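Local coordinates for conserved hypothetical secreted protein (Helicobacter pylori, PDB 4RNZ) that is a cell shape-determining M23B-family metallopeptidase that binds zinc and probably cleaves peptidoglycan peptides, at residues L12-K17 / I68-K73; N52-Q57 / E75-D80; A115-N120 / N307-N312; F189-P194 / F302-N307. All coordinates share one frame; numbering follows the deposited sequence.

Contact 1 of 4, residues L12-K17 / I68-K73; sequences LGFLEK and IHIYKK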
loop_
_atom_site.group_PDB
_atom_site.type_symbol
_atom_site.label_atom_id
_atom_site.label_comp_id
_atom_site.label_asym_id
_atom_site.label_seq_id
_atom_site.Cartn_x
_atom_site.Cartn_y
_atom_site.Cartn_z
ATOM N N LEU A 12 -1.783 3.135 -22.366
ATOM C CA LEU A 12 -2.114 3.383 -23.767
ATOM C C LEU A 12 -1.554 4.727 -24.241
ATOM O O LEU A 12 -0.930 4.832 -25.314
ATOM C CB LEU A 12 -3.630 3.311 -23.908
ATOM C CG LEU A 12 -4.337 3.068 -25.216
ATOM C CD1 LEU A 12 -3.730 1.913 -25.997
ATOM C CD2 LEU A 12 -5.807 2.815 -24.868
ATOM N N GLY A 13 -1.739 5.752 -23.422
ATOM C CA GLY A 13 -1.165 7.045 -23.711
ATOM C C GLY A 13 0.338 6.963 -23.812
ATOM O O GLY A 13 0.922 7.621 -24.646
ATOM N N PHE A 14 0.984 6.145 -22.968
ATOM C CA PHE A 14 2.432 5.995 -23.052
ATOM C C PHE A 14 2.832 5.310 -24.373
ATOM O O PHE A 14 3.827 5.680 -25.014
ATOM C CB PHE A 14 2.945 5.215 -21.824
ATOM C CG PHE A 14 4.425 5.016 -21.797
ATOM C CD1 PHE A 14 5.269 6.012 -21.313
ATOM C CD2 PHE A 14 4.983 3.826 -22.235
ATOM C CE1 PHE A 14 6.636 5.815 -21.289
ATOM C CE2 PHE A 14 6.352 3.628 -22.210
ATOM C CZ PHE A 14 7.182 4.617 -21.747
ATOM N N LEU A 15 2.067 4.303 -24.770
ATOM C CA LEU A 15 2.360 3.598 -26.018
ATOM C C LEU A 15 2.258 4.556 -27.202
ATOM O O LEU A 15 3.173 4.641 -28.031
ATOM C CB LEU A 15 1.412 2.434 -26.214
ATOM C CG LEU A 15 1.477 1.305 -25.197
ATOM C CD1 LEU A 15 0.619 0.157 -25.687
ATOM C CD2 LEU A 15 2.918 0.844 -25.002
ATOM N N GLU A 16 1.147 5.281 -27.248
ATOM C CA GLU A 16 0.879 6.332 -28.269
ATOM C C GLU A 16 1.988 7.375 -28.325
ATOM O O GLU A 16 2.551 7.636 -29.373
ATOM C CB GLU A 16 -0.468 7.019 -27.970
ATOM C CG GLU A 16 -0.794 8.247 -28.820
ATOM C CD GLU A 16 -2.198 8.784 -28.563
ATOM O OE1 GLU A 16 -2.539 9.042 -27.381
ATOM O OE2 GLU A 16 -2.970 8.937 -29.541
ATOM N N LYS A 17 2.341 7.940 -27.177
ATOM C CA LYS A 17 3.390 8.971 -27.133
ATOM C C LYS A 17 4.722 8.502 -27.673
ATOM O O LYS A 17 5.494 9.295 -28.206
ATOM C CB LYS A 17 3.584 9.473 -25.698
ATOM C CG LYS A 17 4.300 10.805 -25.602
ATOM C CD LYS A 17 3.539 11.756 -24.682
ATOM C CE LYS A 17 4.079 13.178 -24.763
ATOM N NZ LYS A 17 5.418 13.291 -24.127
ATOM N N ILE A 68 5.608 -3.686 -15.357
ATOM C CA ILE A 68 5.449 -3.912 -16.775
ATOM C C ILE A 68 6.825 -3.785 -17.405
ATOM O O ILE A 68 7.503 -2.785 -17.192
ATOM C CB ILE A 68 4.557 -2.830 -17.392
ATOM C CG1 ILE A 68 3.115 -3.047 -16.949
ATOM C CG2 ILE A 68 4.661 -2.814 -18.920
ATOM C CD1 ILE A 68 2.221 -1.867 -17.282
ATOM N N HIS A 69 7.208 -4.783 -18.188
ATOM C CA HIS A 69 8.394 -4.699 -19.029
ATOM C C HIS A 69 7.985 -4.638 -20.499
ATOM O O HIS A 69 7.435 -5.609 -21.036
ATOM C CB HIS A 69 9.273 -5.925 -18.785
ATOM C CG HIS A 69 10.566 -5.919 -19.549
ATOM N ND1 HIS A 69 11.241 -7.082 -19.891
ATOM C CD2 HIS A 69 11.303 -4.896 -20.046
ATOM C CE1 HIS A 69 12.326 -6.770 -20.577
ATOM N NE2 HIS A 69 12.402 -5.452 -20.662
ATOM N N ILE A 70 8.252 -3.502 -21.137
ATOM C CA ILE A 70 8.041 -3.329 -22.568
ATOM C C ILE A 70 9.390 -3.365 -23.240
ATOM O O ILE A 70 10.326 -2.675 -22.805
ATOM C CB ILE A 70 7.386 -1.980 -22.910
ATOM C CG1 ILE A 70 5.926 -1.981 -22.433
ATOM C CG2 ILE A 70 7.458 -1.692 -24.405
ATOM C CD1 ILE A 70 5.341 -0.604 -22.257
ATOM N N TYR A 71 9.510 -4.180 -24.285
ATOM C CA TYR A 71 10.796 -4.247 -24.991
ATOM C C TYR A 71 10.574 -4.550 -26.456
ATOM O O TYR A 71 9.617 -5.250 -26.825
ATOM C CB TYR A 71 11.744 -5.276 -24.381
ATOM C CG TYR A 71 11.146 -6.645 -24.265
ATOM C CD1 TYR A 71 10.317 -6.959 -23.198
ATOM C CD2 TYR A 71 11.378 -7.632 -25.230
ATOM C CE1 TYR A 71 9.752 -8.208 -23.080
ATOM C CE2 TYR A 71 10.808 -8.885 -25.109
ATOM C CZ TYR A 71 9.998 -9.159 -24.029
ATOM O OH TYR A 71 9.404 -10.377 -23.881
ATOM N N LYS A 72 11.441 -3.969 -27.272
ATOM C CA LYS A 72 11.446 -4.214 -28.710
ATOM C C LYS A 72 12.358 -5.399 -28.992
ATOM O O LYS A 72 13.509 -5.382 -28.581
ATOM C CB LYS A 72 11.946 -2.977 -29.444
ATOM C CG LYS A 72 11.776 -3.097 -30.947
ATOM C CD LYS A 72 12.102 -1.810 -31.677
ATOM C CE LYS A 72 11.826 -2.001 -33.160
ATOM N NZ LYS A 72 11.804 -0.688 -33.851
ATOM N N LYS A 73 11.837 -6.444 -29.641
ATOM C CA LYS A 73 12.678 -7.559 -30.094
ATOM C C LYS A 73 12.467 -7.772 -31.598
ATOM O O LYS A 73 11.338 -7.999 -32.056
ATOM C CB LYS A 73 12.401 -8.836 -29.297
ATOM C CG LYS A 73 12.978 -10.110 -29.901
ATOM C CD LYS A 73 13.434 -11.139 -28.864
ATOM C CE LYS A 73 12.346 -11.523 -27.869
ATOM N NZ LYS A 73 11.169 -12.185 -28.495
#
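I70 and L15 meet through their last methyl groups: I70 CD1 lies 3.9 Å from L15 CD2, the shortest approach between helix residues 12-17 and strand residues 68-73. The same methyl reaches the ring of F14, with I70 CD1 4.4 Å from F14 CE2, on an oblique line to the ring. One isoleucine methyl therefore serves two helix residues that are neighbours in sequence. I70 places it there with CG1 anti to the carbonyl carbon (chi1 -70°) and CD1 extended beyond it. The CA-CB bonds of I70 and F14 both point across the gap, whereas L15 bridges it with the end of its side chain. With the L15 and I70 CA atoms 9.6 Å apart, the backbones do not touch, and only 87 Å² is buried between the segments.

All three touching residues are buried, and neighbours complete the layer: F14 also meets W6 and I60, and L15 packs on L24 of helix 23-26. The outer sides differ sharply. E16 and K17 on the helix are exposed, as are K72 and K73 near the strand end, while H69 and Y71 use the other face of the sheet, bonding Q57 and D80. The contact thus seats helix 11-17 on one face of the five-stranded antiparallel sheet. With no polar atom engaged across it, its cohesion is purely apolar, resting on shape and burial rather than on directed bonds.

Contact 2 of 4, residues N52-Q57 / E75-D80; sequences NNTLIQ and EDYFLD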
loop_
_atom_site.group_PDB
_atom_site.type_symbol
_atom_site.label_atom_id
_atom_site.label_comp_id
_atom_site.label_asym_id
_atom_site.label_seq_id
_atom_site.Cartn_x
_atom_site.Cartn_y
_atom_site.Cartn_z
ATOM N N ASN A 52 18.405 6.865 -32.276
ATOM C CA ASN A 52 17.253 7.611 -32.784
ATOM C C ASN A 52 16.248 8.104 -31.745
ATOM O O ASN A 52 15.207 8.647 -32.114
ATOM C CB ASN A 52 16.502 6.751 -33.800
ATOM C CG ASN A 52 17.215 6.679 -35.127
ATOM O OD1 ASN A 52 18.434 6.864 -35.209
ATOM N ND2 ASN A 52 16.454 6.421 -36.183
ATOM N N ASN A 53 16.540 7.911 -30.456
ATOM C CA ASN A 53 15.600 8.241 -29.390
ATOM C C ASN A 53 14.322 7.378 -29.441
ATOM O O ASN A 53 13.273 7.761 -28.941
ATOM C CB ASN A 53 15.269 9.727 -29.414
ATOM C CG ASN A 53 14.704 10.215 -28.099
ATOM O OD1 ASN A 53 13.568 10.677 -28.036
ATOM N ND2 ASN A 53 15.488 10.099 -27.034
ATOM N N THR A 54 14.420 6.197 -30.034
ATOM C CA THR A 54 13.297 5.300 -30.068
ATOM C C THR A 54 13.278 4.528 -28.763
ATOM O O THR A 54 14.302 4.042 -28.310
ATOM C CB THR A 54 13.395 4.349 -31.264
ATOM O OG1 THR A 54 13.373 5.131 -32.467
ATOM C CG2 THR A 54 12.245 3.365 -31.287
ATOM N N LEU A 55 12.102 4.429 -28.163
ATOM C CA LEU A 55 11.936 3.643 -26.958
ATOM C C LEU A 55 12.162 2.181 -27.296
ATOM O O LEU A 55 11.427 1.608 -28.103
ATOM C CB LEU A 55 10.536 3.857 -26.377
ATOM C CG LEU A 55 10.258 3.343 -24.963
ATOM C CD1 LEU A 55 10.072 1.833 -24.931
ATOM C CD2 LEU A 55 11.352 3.778 -24.000
ATOM N N ILE A 56 13.181 1.574 -26.688
ATOM C CA ILE A 56 13.424 0.154 -26.899
ATOM C C ILE A 56 13.189 -0.687 -25.650
ATOM O O ILE A 56 13.082 -1.891 -25.755
ATOM C CB ILE A 56 14.827 -0.111 -27.483
ATOM C CG1 ILE A 56 15.922 0.131 -26.438
ATOM C CG2 ILE A 56 15.025 0.730 -28.751
ATOM C CD1 ILE A 56 17.324 0.158 -27.000
ATOM N N GLN A 57 13.127 -0.054 -24.477
ATOM C CA GLN A 57 12.761 -0.743 -23.238
ATOM C C GLN A 57 12.142 0.191 -22.231
ATOM O O GLN A 57 12.497 1.365 -22.164
ATOM C CB GLN A 57 13.965 -1.362 -22.574
ATOM C CG GLN A 57 14.369 -2.682 -23.148
ATOM C CD GLN A 57 15.241 -3.392 -22.174
ATOM O OE1 GLN A 57 14.786 -4.271 -21.440
ATOM N NE2 GLN A 57 16.493 -2.965 -22.102
ATOM N N GLU A 75 11.566 -6.760 -34.939
ATOM C CA GLU A 75 10.706 -5.711 -35.475
ATOM C C GLU A 75 9.474 -5.439 -34.611
ATOM O O GLU A 75 8.638 -4.614 -34.977
ATOM C CB GLU A 75 10.252 -6.116 -36.883
ATOM C CG GLU A 75 11.382 -6.222 -37.893
ATOM C CD GLU A 75 12.013 -4.876 -38.226
ATOM O OE1 GLU A 75 11.448 -3.820 -37.887
ATOM O OE2 GLU A 75 13.085 -4.876 -38.846
ATOM N N ASP A 76 9.350 -6.127 -33.478
ATOM C CA ASP A 76 8.112 -6.095 -32.702
ATOM C C ASP A 76 8.340 -5.728 -31.252
ATOM O O ASP A 76 9.410 -5.975 -30.698
ATOM C CB ASP A 76 7.418 -7.451 -32.750
ATOM C CG ASP A 76 6.952 -7.808 -34.135
ATOM O OD1 ASP A 76 6.172 -7.017 -34.701
ATOM O OD2 ASP A 76 7.386 -8.866 -34.648
ATOM N N TYR A 77 7.300 -5.162 -30.644
ATOM C CA TYR A 77 7.310 -4.830 -29.234
ATOM C C TYR A 77 6.583 -5.915 -28.502
ATOM O O TYR A 77 5.689 -6.577 -29.047
ATOM C CB TYR A 77 6.641 -3.479 -28.981
ATOM C CG TYR A 77 7.529 -2.295 -29.278
ATOM C CD1 TYR A 77 8.362 -1.761 -28.301
ATOM C CD2 TYR A 77 7.525 -1.692 -30.528
ATOM C CE1 TYR A 77 9.159 -0.659 -28.561
ATOM C CE2 TYR A 77 8.315 -0.600 -30.799
ATOM C CZ TYR A 77 9.134 -0.082 -29.818
ATOM O OH TYR A 77 9.913 1.016 -30.104
ATOM N N PHE A 78 6.986 -6.115 -27.253
ATOM C CA PHE A 78 6.391 -7.123 -26.403
ATOM C C PHE A 78 6.097 -6.514 -25.041
ATOM O O PHE A 78 6.716 -5.553 -24.677
ATOM C CB PHE A 78 7.372 -8.271 -26.267
ATOM C CG PHE A 78 7.550 -9.044 -27.543
ATOM C CD1 PHE A 78 8.478 -8.640 -28.496
ATOM C CD2 PHE A 78 6.749 -10.130 -27.812
ATOM C CE1 PHE A 78 8.612 -9.345 -29.680
ATOM C CE2 PHE A 78 6.879 -10.837 -29.011
ATOM C CZ PHE A 78 7.815 -10.445 -29.928
ATOM N N LEU A 79 5.179 -7.102 -24.284
ATOM C CA LEU A 79 4.874 -6.594 -22.962
ATOM C C LEU A 79 4.739 -7.748 -22.019
ATOM O O LEU A 79 3.905 -8.632 -22.235
ATOM C CB LEU A 79 3.591 -5.774 -23.037
ATOM C CG LEU A 79 3.268 -4.895 -21.842
ATOM C CD1 LEU A 79 2.438 -3.703 -22.294
ATOM C CD2 LEU A 79 2.587 -5.717 -20.755
ATOM N N ASP A 80 5.589 -7.764 -20.993
ATOM C CA ASP A 80 5.526 -8.787 -19.963
ATOM C C ASP A 80 5.246 -8.107 -18.633
ATOM O O ASP A 80 5.589 -6.950 -18.446
ATOM C CB ASP A 80 6.848 -9.573 -19.821
ATOM C CG ASP A 80 7.205 -10.365 -21.057
ATOM O OD1 ASP A 80 6.295 -10.862 -21.729
ATOM O OD2 ASP A 80 8.411 -10.501 -21.349
#
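In the five-stranded antiparallel sheet of the N-terminal region, strands 55-61 and 76-83 are not neighbours but flank strand 66-73, and the side chain of Y77 spans that middle strand to reach L55. The Y77 hydroxyl donates to the backbone carbonyl of L55, OH to O 2.6 Å. The C=O...donor angle of 165° puts the hydroxyl almost in line with the carbonyl, and L55 O lies at the edge of the tyrosine ring, in its plane. The T54 methyl CG2 also packs 3.5 Å from Y77 OH, and L55 CD1 makes a looser apolar touch, 4.5 Å from Y77 CE1. K72 of the intervening strand packs against the ring. Just beyond L55, a classic beta bulge sets I56 and Q57 together opposite L48. A single short bond, joined by sparse apolar contact, carries the link; because it uses a main-chain acceptor, it fixes where the phenol ends relative to the start of strand 55-61.

Contact 3 of 4, residues A115-N120 / N307-N312; sequences ANQLMN and NSRPIN
The carboxamides of Q117 and N307 lie stacked, their planes 22° apart, so the two side chains meet through their flat faces and no direct hydrogen bond joins them. Q117 CD stands 3.6 Å from N307 ND2, and Q117 NE2 is 3.6 Å from N307 CG, which places each amide over part of the other. The aliphatic part of the glutamine joins in, with Q117 CG 3.4 Å from N307 OD1. Q117 arrives by leaving the helix with CG anti to the carbonyl carbon (chi1 -72°) and staying extended beyond it. Its amide nitrogen is held from outside the pair, by P154 O and Q153 OE1.

These residues bring together helix 112-121, in the Csd3 second-domain family region, and the turn between antiparallel strands 299-306 and 309-311 of the M23 peptidase region. N307 sits at that turn with positive phi (57°), and S308 OG donates to N307 O in a short bond of 2.5 Å between adjacent residues.

Both polar atoms of the N307 amide reach the helix through water. One water donates to Q117 O at 2.9 Å and accepts from N307 ND2 at 3.3 Å; the other donates to N307 OD1 at 2.8 Å and accepts from N120 ND2 at 3.1 Å. Across the stack from the helix, the R309 guanidinium lies with one face over N307 O, and its NH1 bonds P154 O, an acceptor it has in common with Q117.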
loop_
_atom_site.group_PDB
_atom_site.type_symbol
_atom_site.label_atom_id
_atom_site.label_comp_id
_atom_site.label_asym_id
_atom_site.label_seq_id
_atom_site.Cartn_x
_atom_site.Cartn_y
_atom_site.Cartn_z
ATOM N N ALA A 115 6.062 9.093 8.661
ATOM C CA ALA A 115 5.357 9.886 9.667
ATOM C C ALA A 115 3.857 9.665 9.528
ATOM O O ALA A 115 3.171 9.406 10.517
ATOM C CB ALA A 115 5.714 11.351 9.509
ATOM N N ASN A 116 3.344 9.708 8.302
ATOM C CA ASN A 116 1.908 9.458 8.051
ATOM C C ASN A 116 1.467 8.054 8.437
ATOM O O ASN A 116 0.356 7.867 8.951
ATOM C CB ASN A 116 1.550 9.621 6.565
ATOM C CG ASN A 116 1.654 11.033 6.074
ATOM O OD1 ASN A 116 1.657 12.001 6.843
ATOM N ND2 ASN A 116 1.694 11.168 4.757
ATOM N N GLN A 117 2.316 7.061 8.153
ATOM C CA GLN A 117 2.045 5.686 8.560
ATOM C C GLN A 117 1.930 5.562 10.074
ATOM O O GLN A 117 1.034 4.887 10.571
ATOM C CB GLN A 117 3.128 4.730 8.096
ATOM C CG GLN A 117 3.093 4.477 6.625
ATOM C CD GLN A 117 4.058 3.403 6.155
ATOM O OE1 GLN A 117 4.623 2.649 6.927
ATOM N NE2 GLN A 117 4.208 3.319 4.866
ATOM N N LEU A 118 2.806 6.233 10.809
ATOM C CA LEU A 118 2.700 6.201 12.284
ATOM C C LEU A 118 1.428 6.863 12.813
ATOM O O LEU A 118 0.786 6.316 13.694
ATOM C CB LEU A 118 3.924 6.822 12.958
ATOM C CG LEU A 118 3.923 6.466 14.455
ATOM C CD1 LEU A 118 4.517 5.095 14.711
ATOM C CD2 LEU A 118 4.644 7.511 15.248
ATOM N N MET A 119 1.090 8.041 12.296
ATOM C CA MET A 119 -0.110 8.747 12.713
ATOM C C MET A 119 -1.309 7.831 12.471
ATOM O O MET A 119 -2.154 7.652 13.342
ATOM C CB MET A 119 -0.310 10.041 11.927
ATOM C CG MET A 119 0.787 11.099 12.015
ATOM S SD MET A 119 1.359 11.558 13.671
ATOM C CE MET A 119 2.642 10.353 13.912
ATOM N N ASN A 120 -1.349 7.223 11.293
ATOM C CA ASN A 120 -2.440 6.338 10.929
ATOM C C ASN A 120 -2.515 5.075 11.784
ATOM O O ASN A 120 -3.601 4.651 12.148
ATOM C CB ASN A 120 -2.392 6.006 9.424
ATOM C CG ASN A 120 -2.950 7.126 8.566
ATOM O OD1 ASN A 120 -3.956 7.743 8.916
ATOM N ND2 ASN A 120 -2.316 7.381 7.411
ATOM N N ASN A 307 -1.201 1.792 2.385
ATOM C CA ASN A 307 0.119 2.435 2.271
ATOM C C ASN A 307 0.709 2.217 0.872
ATOM O O ASN A 307 1.902 1.951 0.708
ATOM C CB ASN A 307 1.063 1.939 3.371
ATOM C CG ASN A 307 0.725 2.540 4.722
ATOM O OD1 ASN A 307 0.340 3.682 4.789
ATOM N ND2 ASN A 307 0.879 1.772 5.788
ATOM N N SER A 308 -0.183 2.285 -0.112
ATOM C CA SER A 308 0.121 2.173 -1.536
ATOM C C SER A 308 0.209 0.737 -2.057
ATOM O O SER A 308 0.240 0.526 -3.269
ATOM C CB SER A 308 1.389 2.989 -1.891
ATOM O OG SER A 308 2.543 2.162 -1.704
ATOM N N ARG A 309 0.223 -0.256 -1.173
ATOM C CA ARG A 309 0.384 -1.638 -1.571
ATOM C C ARG A 309 -0.960 -2.382 -1.593
ATOM O O ARG A 309 -1.729 -2.288 -0.660
ATOM C CB ARG A 309 1.330 -2.337 -0.620
ATOM C CG ARG A 309 2.754 -1.771 -0.686
ATOM C CD ARG A 309 3.656 -2.449 0.323
ATOM N NE ARG A 309 3.362 -2.016 1.683
ATOM C CZ ARG A 309 3.980 -1.026 2.338
ATOM N NH1 ARG A 309 4.968 -0.314 1.789
ATOM N NH2 ARG A 309 3.611 -0.749 3.583
ATOM N N PRO A 310 -1.242 -3.113 -2.675
ATOM C CA PRO A 310 -2.486 -3.883 -2.730
ATOM C C PRO A 310 -2.518 -4.919 -1.622
ATOM O O PRO A 310 -1.498 -5.530 -1.304
ATOM C CB PRO A 310 -2.440 -4.571 -4.117
ATOM C CG PRO A 310 -1.073 -4.352 -4.673
ATOM C CD PRO A 310 -0.378 -3.312 -3.852
ATOM N N ILE A 311 -3.695 -5.102 -1.037
ATOM C CA ILE A 311 -3.902 -6.015 0.059
ATOM C C ILE A 311 -5.250 -6.715 -0.184
ATOM O O ILE A 311 -6.160 -6.137 -0.804
ATOM C CB ILE A 311 -3.825 -5.246 1.409
ATOM C CG1 ILE A 311 -3.806 -6.218 2.596
ATOM C CG2 ILE A 311 -4.969 -4.246 1.538
ATOM C CD1 ILE A 311 -3.395 -5.604 3.933
ATOM N N ASN A 312 -5.345 -7.975 0.226
ATOM C CA ASN A 312 -6.567 -8.748 0.032
ATOM C C ASN A 312 -7.750 -8.099 0.770
ATOM O O ASN A 312 -7.742 -8.008 2.006
ATOM C CB ASN A 312 -6.391 -10.198 0.505
ATOM C CG ASN A 312 -7.621 -11.043 0.235
ATOM O OD1 ASN A 312 -8.592 -10.600 -0.383
ATOM N ND2 ASN A 312 -7.595 -12.261 0.708
HETATM O O HOH W 1 0.073 2.771 8.783
HETATM O O HOH W 2 -0.002 6.273 5.679
#

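Contact 4 of 4, residues F189-P194 / F302-N307; sequences FLLETP and FGVYKN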
loop_
_atom_site.group_PDB
_atom_site.type_symbol
_atom_site.label_atom_id
_atom_site.label_comp_id
_atom_site.label_asym_id
_atom_site.label_seq_id
_atom_site.Cartn_x
_atom_site.Cartn_y
_atom_site.Cartn_z
ATOM N N PHE A 189 -9.735 -1.953 10.067
ATOM C CA PHE A 189 -10.860 -1.338 9.387
ATOM C C PHE A 189 -11.887 -2.440 9.275
ATOM O O PHE A 189 -11.531 -3.577 9.047
ATOM C CB PHE A 189 -10.438 -0.876 7.995
ATOM C CG PHE A 189 -9.406 0.211 8.013
ATOM C CD1 PHE A 189 -9.788 1.549 8.036
ATOM C CD2 PHE A 189 -8.051 -0.100 8.024
ATOM C CE1 PHE A 189 -8.839 2.567 8.078
ATOM C CE2 PHE A 189 -7.092 0.913 8.067
ATOM C CZ PHE A 189 -7.489 2.245 8.088
ATOM N N LEU A 190 -13.154 -2.131 9.494
ATOM C CA LEU A 190 -14.213 -3.140 9.324
ATOM C C LEU A 190 -14.870 -2.747 8.014
ATOM O O LEU A 190 -15.661 -1.816 7.972
ATOM C CB LEU A 190 -15.218 -3.105 10.487
ATOM C CG LEU A 190 -14.610 -3.173 11.906
ATOM C CD1 LEU A 190 -15.548 -2.640 12.994
ATOM C CD2 LEU A 190 -14.140 -4.577 12.260
ATOM N N LEU A 191 -14.477 -3.413 6.948
ATOM C CA LEU A 191 -15.049 -3.168 5.643
ATOM C C LEU A 191 -16.273 -4.045 5.424
ATOM O O LEU A 191 -16.378 -5.121 5.988
ATOM C CB LEU A 191 -14.019 -3.472 4.561
ATOM C CG LEU A 191 -12.752 -2.633 4.557
ATOM C CD1 LEU A 191 -11.944 -3.014 3.329
ATOM C CD2 LEU A 191 -13.106 -1.158 4.561
ATOM N N GLU A 192 -17.183 -3.577 4.589
ATOM C CA GLU A 192 -18.394 -4.333 4.240
ATOM C C GLU A 192 -18.329 -4.676 2.775
ATOM O O GLU A 192 -17.873 -3.878 1.969
ATOM C CB GLU A 192 -19.638 -3.483 4.459
ATOM C CG GLU A 192 -20.021 -3.355 5.908
ATOM C CD GLU A 192 -21.253 -2.502 6.135
ATOM O OE1 GLU A 192 -21.805 -1.893 5.173
ATOM O OE2 GLU A 192 -21.680 -2.432 7.308
ATOM N N THR A 193 -18.803 -5.861 2.433
ATOM C CA THR A 193 -18.904 -6.277 1.063
ATOM C C THR A 193 -19.759 -5.261 0.304
ATOM O O THR A 193 -20.852 -4.967 0.735
ATOM C CB THR A 193 -19.561 -7.650 1.009
ATOM O OG1 THR A 193 -18.737 -8.579 1.711
ATOM C CG2 THR A 193 -19.729 -8.096 -0.395
ATOM N N PRO A 194 -19.240 -4.710 -0.818
ATOM C CA PRO A 194 -19.838 -3.533 -1.457
ATOM C C PRO A 194 -20.905 -3.809 -2.501
ATOM O O PRO A 194 -21.407 -2.865 -3.093
ATOM C CB PRO A 194 -18.635 -2.864 -2.144
ATOM C CG PRO A 194 -17.724 -3.983 -2.474
ATOM C CD PRO A 194 -17.913 -5.019 -1.381
ATOM N N PHE A 302 -13.115 -4.903 -6.981
ATOM C CA PHE A 302 -12.988 -4.210 -5.699
ATOM C C PHE A 302 -11.559 -4.340 -5.215
ATOM O O PHE A 302 -11.093 -5.443 -4.940
ATOM C CB PHE A 302 -13.967 -4.780 -4.653
ATOM C CG PHE A 302 -13.871 -4.143 -3.260
ATOM C CD1 PHE A 302 -13.825 -2.765 -3.087
ATOM C CD2 PHE A 302 -13.827 -4.941 -2.132
ATOM C CE1 PHE A 302 -13.749 -2.197 -1.823
ATOM C CE2 PHE A 302 -13.764 -4.386 -0.871
ATOM C CZ PHE A 302 -13.706 -3.009 -0.713
ATOM N N GLY A 303 -10.863 -3.212 -5.155
ATOM C CA GLY A 303 -9.463 -3.185 -4.748
ATOM C C GLY A 303 -9.211 -2.395 -3.474
ATOM O O GLY A 303 -9.857 -1.375 -3.229
ATOM N N VAL A 304 -8.271 -2.877 -2.664
ATOM C CA VAL A 304 -7.870 -2.188 -1.470
ATOM C C VAL A 304 -6.349 -2.089 -1.444
ATOM O O VAL A 304 -5.665 -3.074 -1.701
ATOM C CB VAL A 304 -8.392 -2.862 -0.194
ATOM C CG1 VAL A 304 -7.920 -2.097 1.048
ATOM C CG2 VAL A 304 -9.926 -2.921 -0.222
ATOM N N TYR A 305 -5.872 -0.878 -1.147
ATOM C CA TYR A 305 -4.440 -0.539 -1.058
ATOM C C TYR A 305 -4.141 0.037 0.318
ATOM O O TYR A 305 -4.753 1.030 0.700
ATOM C CB TYR A 305 -4.093 0.516 -2.096
ATOM C CG TYR A 305 -4.238 -0.025 -3.480
ATOM C CD1 TYR A 305 -5.476 -0.039 -4.108
ATOM C CD2 TYR A 305 -3.144 -0.572 -4.154
ATOM C CE1 TYR A 305 -5.625 -0.609 -5.363
ATOM C CE2 TYR A 305 -3.289 -1.118 -5.423
ATOM C CZ TYR A 305 -4.543 -1.139 -6.000
ATOM O OH TYR A 305 -4.714 -1.675 -7.243
ATOM N N LYS A 306 -3.235 -0.593 1.059
ATOM C CA LYS A 306 -2.775 -0.075 2.344
ATOM C C LYS A 306 -1.372 0.495 2.158
ATOM O O LYS A 306 -0.465 -0.250 1.834
ATOM C CB LYS A 306 -2.722 -1.176 3.397
ATOM C CG LYS A 306 -2.229 -0.688 4.759
ATOM C CD LYS A 306 -2.214 -1.788 5.817
ATOM C CE LYS A 306 -1.523 -1.327 7.105
ATOM N NZ LYS A 306 -1.689 -2.278 8.252
ATOM N N ASN A 307 -1.201 1.792 2.385
ATOM C CA ASN A 307 0.119 2.435 2.271
ATOM C C ASN A 307 0.709 2.217 0.872
ATOM O O ASN A 307 1.902 1.951 0.708
ATOM C CB ASN A 307 1.063 1.939 3.371
ATOM C CG ASN A 307 0.725 2.540 4.722
ATOM O OD1 ASN A 307 0.340 3.682 4.789
ATOM N ND2 ASN A 307 0.879 1.772 5.788
#
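Strand 299-306 of the antiparallel sheet in the M23 peptidase region carries the zinc ligand H301, and residues 302-307 follow it directly; the loop segment 189-194 lies along them and covers the side chains of F302 and V304. P194 makes a CH-pi contact with F302: its CG stands 4.0 Å from the ring centroid and 12° off the ring normal, so the proline comes down over the face. The F302 ring is turned to receive it with CG anti to the backbone N (chi1 178°). Y264 and Y224 also border this pair. The F302 side chain is about 8 Å from the bound zinc, which places the contact near the metal site, although neither segment supplies a ligand. Further along, L191 spans F302 and V304, and the L191 and V304 side chains run antiparallel to each other where they meet. L191 CD1 lies 4.4 Å from F302 CZ, on an oblique line to the ring, and the same methyl is 4.1 Å from V304 CG2.

From the N terminus, contact 1 closes a loop from helix 11-17 to strand 66-73. Contact 2 opens inside that loop, at 52-57, and closes beyond it at 75-80, so the two cross. Their centres are 7 Å apart, and strand 66-73 joins them within one five-stranded sheet. Both close before contact 3 opens, at helix 112-121; it closes at 307-312. Contact 4, from 189-194 to 302-307, nests inside it. Contacts 3 and 4 share N307 and the adjoining strands 299-306 and 309-311, and each ties the Csd3 second-domain family region to the M23 peptidase region. The centres of contacts 1 and 3 lie about 30 Å apart.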